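Local coordinates for extracellular solute-binding protein family 1 (Alicyclobacillus acidocaldarius subsp. acidocaldarius, PDB 4OVJ) that probably captures an extracellular solute, perhaps a sugar, for uptake by an ABC transporter, at residues 186-196 / 280-291. Sequence-based numbering, arbitrary orientation.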
# COMPACT_ATOMS: atom_id res chain seq x y z
N GLN A 186 -10.10 -4.87 2.27
CA GLN A 186 -9.23 -3.75 2.57
C GLN A 186 -9.93 -2.39 2.41
O GLN A 186 -9.63 -1.46 3.17
CB GLN A 186 -7.91 -3.83 1.79
CG GLN A 186 -7.05 -5.05 2.17
CD GLN A 186 -6.66 -5.11 3.64
OE1 GLN A 186 -6.55 -4.08 4.31
NE2 GLN A 186 -6.45 -6.32 4.15
N THR A 187 -10.90 -2.23 1.50
CA THR A 187 -11.64 -0.96 1.53
C THR A 187 -12.55 -0.89 2.76
O THR A 187 -12.78 0.20 3.29
CB THR A 187 -12.46 -0.63 0.27
OG1 THR A 187 -13.53 -1.57 0.10
CG2 THR A 187 -11.58 -0.58 -0.96
N PHE A 188 -13.07 -2.03 3.21
CA PHE A 188 -13.75 -2.04 4.48
C PHE A 188 -12.80 -1.63 5.63
O PHE A 188 -13.20 -0.92 6.55
CB PHE A 188 -14.42 -3.38 4.79
CG PHE A 188 -15.08 -3.37 6.13
CD1 PHE A 188 -16.09 -2.47 6.40
CD2 PHE A 188 -14.63 -4.19 7.15
CE1 PHE A 188 -16.65 -2.38 7.66
CE2 PHE A 188 -15.20 -4.12 8.41
CZ PHE A 188 -16.21 -3.21 8.67
N GLY A 189 -11.55 -2.07 5.56
CA GLY A 189 -10.55 -1.66 6.54
C GLY A 189 -10.44 -0.15 6.69
O GLY A 189 -10.34 0.37 7.79
N TYR A 190 -10.47 0.53 5.56
CA TYR A 190 -10.47 1.99 5.50
C TYR A 190 -11.70 2.58 6.21
O TYR A 190 -11.56 3.44 7.08
CB TYR A 190 -10.40 2.43 4.03
CG TYR A 190 -10.47 3.91 3.78
CD1 TYR A 190 -9.37 4.72 3.95
CD2 TYR A 190 -11.66 4.49 3.36
CE1 TYR A 190 -9.46 6.09 3.72
CE2 TYR A 190 -11.76 5.85 3.13
CZ TYR A 190 -10.65 6.64 3.30
OH TYR A 190 -10.75 7.98 3.08
N TRP A 191 -12.88 2.08 5.89
CA TRP A 191 -14.12 2.45 6.56
C TRP A 191 -14.09 2.19 8.06
O TRP A 191 -14.47 3.05 8.85
CB TRP A 191 -15.28 1.68 5.91
CG TRP A 191 -16.66 1.98 6.44
CD1 TRP A 191 -17.24 1.45 7.54
CD2 TRP A 191 -17.64 2.83 5.84
NE1 TRP A 191 -18.52 1.93 7.68
CE2 TRP A 191 -18.79 2.77 6.64
CE3 TRP A 191 -17.66 3.62 4.68
CZ2 TRP A 191 -19.96 3.49 6.33
CZ3 TRP A 191 -18.82 4.34 4.38
CH2 TRP A 191 -19.94 4.27 5.21
N ALA A 192 -13.62 1.01 8.45
CA ALA A 192 -13.55 0.66 9.85
C ALA A 192 -12.67 1.65 10.60
O ALA A 192 -13.03 2.10 11.68
CB ALA A 192 -13.03 -0.74 10.05
N ARG A 193 -11.52 1.97 10.01
CA ARG A 193 -10.58 2.92 10.65
C ARG A 193 -11.22 4.30 10.83
O ARG A 193 -11.01 4.95 11.85
CB ARG A 193 -9.29 3.01 9.85
CG ARG A 193 -8.36 1.82 10.06
CD ARG A 193 -7.29 1.75 8.98
NE ARG A 193 -6.56 3.01 8.80
CZ ARG A 193 -5.40 3.36 9.39
NH1 ARG A 193 -4.78 2.56 10.25
NH2 ARG A 193 -4.86 4.54 9.11
N GLN A 194 -12.04 4.72 9.86
CA GLN A 194 -12.77 5.98 9.99
C GLN A 194 -13.74 5.99 11.16
O GLN A 194 -14.08 7.05 11.68
CB GLN A 194 -13.54 6.31 8.73
CG GLN A 194 -12.70 6.47 7.50
CD GLN A 194 -13.55 6.70 6.28
OE1 GLN A 194 -14.54 6.01 6.06
NE2 GLN A 194 -13.19 7.71 5.50
N HIS A 195 -14.22 4.81 11.54
CA HIS A 195 -15.14 4.65 12.65
C HIS A 195 -14.45 4.29 13.95
O HIS A 195 -15.10 3.83 14.89
CB HIS A 195 -16.21 3.62 12.27
CG HIS A 195 -17.13 4.13 11.21
ND1 HIS A 195 -16.78 4.20 9.88
CD2 HIS A 195 -18.37 4.68 11.31
CE1 HIS A 195 -17.78 4.74 9.20
NE2 HIS A 195 -18.75 5.04 10.04
N GLY A 196 -13.15 4.54 14.02
CA GLY A 196 -12.38 4.32 15.24
C GLY A 196 -12.15 2.85 15.54
O GLY A 196 -11.83 2.49 16.67
N PRO A 280 -9.45 9.34 -1.09
CA PRO A 280 -10.74 8.68 -0.89
C PRO A 280 -11.65 9.43 0.10
O PRO A 280 -11.17 10.24 0.91
CB PRO A 280 -10.39 7.28 -0.39
CG PRO A 280 -8.93 7.26 -0.18
CD PRO A 280 -8.32 8.55 -0.59
N PRO A 281 -12.96 9.18 0.02
CA PRO A 281 -13.88 10.00 0.79
C PRO A 281 -13.75 9.85 2.28
O PRO A 281 -13.27 8.84 2.77
CB PRO A 281 -15.26 9.51 0.33
CG PRO A 281 -15.03 8.96 -1.01
CD PRO A 281 -13.69 8.31 -0.93
N THR A 282 -14.19 10.89 2.98
CA THR A 282 -14.09 10.97 4.42
C THR A 282 -15.41 10.67 5.12
O THR A 282 -16.48 10.73 4.51
CB THR A 282 -13.61 12.37 4.83
OG1 THR A 282 -14.54 13.36 4.38
CG2 THR A 282 -12.25 12.66 4.26
N GLN A 283 -15.31 10.36 6.41
CA GLN A 283 -16.47 10.16 7.26
C GLN A 283 -16.61 11.33 8.24
O GLN A 283 -15.81 11.47 9.14
CB GLN A 283 -16.32 8.88 8.06
CG GLN A 283 -17.44 8.63 9.06
CD GLN A 283 -18.80 8.60 8.40
OE1 GLN A 283 -19.04 7.80 7.49
NE2 GLN A 283 -19.69 9.48 8.82
N PRO A 284 -17.66 12.15 8.08
CA PRO A 284 -17.89 13.21 9.05
C PRO A 284 -18.10 12.65 10.46
O PRO A 284 -18.80 11.64 10.63
CB PRO A 284 -19.14 13.90 8.50
CG PRO A 284 -19.07 13.65 7.02
CD PRO A 284 -18.54 12.25 6.91
N GLY A 285 -17.44 13.26 11.44
CA GLY A 285 -17.45 12.78 12.81
C GLY A 285 -16.54 11.57 13.02
O GLY A 285 -16.51 10.99 14.10
N GLY A 286 -15.83 11.17 11.97
CA GLY A 286 -14.93 10.04 12.01
C GLY A 286 -13.46 10.40 12.22
O GLY A 286 -13.09 11.56 12.39
N GLU A 287 -12.64 9.37 12.22
CA GLU A 287 -11.19 9.49 12.26
C GLU A 287 -10.68 9.38 10.83
O GLU A 287 -11.44 9.05 9.91
CB GLU A 287 -10.61 8.36 13.13
CG GLU A 287 -11.17 8.40 14.56
CD GLU A 287 -10.52 7.43 15.54
OE1 GLU A 287 -9.49 6.82 15.20
OE2 GLU A 287 -11.06 7.28 16.66
N GLU A 288 -9.40 9.64 10.63
CA GLU A 288 -8.80 9.46 9.31
C GLU A 288 -8.62 7.98 9.03
O GLU A 288 -7.97 7.26 9.81
CB GLU A 288 -7.47 10.20 9.20
CG GLU A 288 -6.77 10.06 7.85
CD GLU A 288 -7.63 10.51 6.67
OE1 GLU A 288 -7.93 11.72 6.60
OE2 GLU A 288 -8.02 9.66 5.82
N GLY A 289 -9.20 7.52 7.92
CA GLY A 289 -9.03 6.14 7.48
C GLY A 289 -7.75 5.87 6.73
O GLY A 289 -7.25 4.74 6.74
N LEU A 290 -7.22 6.88 6.05
CA LEU A 290 -6.14 6.64 5.11
C LEU A 290 -4.85 6.30 5.83
O LEU A 290 -4.53 6.88 6.87
CB LEU A 290 -5.92 7.87 4.23
CG LEU A 290 -5.13 7.67 2.94
CD1 LEU A 290 -5.84 6.72 1.98
CD2 LEU A 290 -4.88 9.02 2.29
N TYR A 291 -4.13 5.34 5.27
CA TYR A 291 -2.77 4.99 5.69
C TYR A 291 -1.94 4.81 4.43
O TYR A 291 -2.47 4.59 3.34
CB TYR A 291 -2.75 3.69 6.50
CG TYR A 291 -3.36 2.51 5.77
CD1 TYR A 291 -4.74 2.33 5.72
CD2 TYR A 291 -2.56 1.61 5.08
CE1 TYR A 291 -5.31 1.27 5.02
CE2 TYR A 291 -3.11 0.55 4.39
CZ TYR A 291 -4.49 0.39 4.35
OH TYR A 291 -5.04 -0.66 3.66
O HOH W 1 -7.43 -1.38 4.72
O HOH W 2 -3.55 -2.88 3.32
O HOH W 3 -10.89 9.25 6.23
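Arg193 reaches from the helix to the backbone of Gly289 and Leu290. CB lies 3.9 Å from Gly289 CA; CD passes near Gly289 O; the bend at chi3 (52°) then brings NE within 2.8 Å of that oxygen, nearly straight and close to the guanidinium plane. CZ lies beside the same oxygen and against Tyr291 CD1. At the tip NH2 bonds weakly to Leu290 O and again, weakly, to Gly289 O, while NH1 turns to Asp370 in a salt bridge. Tyr291 covers one guanidinium face with CB and CD1, the ring plane steeply inclined to it.

Tyr190 and Gln194, one helical turn apart, share Pro281 O. Tyr190 OH donates from above the carbonyl plane at 2.7 Å, whereas Gln194 NE2 comes in the plane, on a lone pair, at 3.0 Å; the amide's OE1 accepts from Trp160. In this two-lobed periplasmic-binding-protein-type fold the pairing sets helix 185-194 against the loop between strands 275-278 and 293-300. Tyr190 suits its place because the ring packs on Pro280 CB and Leu290 CB while its hydroxyl supplies a donor; a phenylalanine here would probably leave Pro281 O with Gln194 as its one partner from the helix.

Gly289 lets the loop lie close: a CB would collide with Tyr190 O and Gln194 CG. Where the helix finishes in a Schellman motif with Gly196 at C-prime, Gln194 O accepts from Glu287 N (2.8 Å), and Gly286, lacking a side chain, leaves room for that carbonyl.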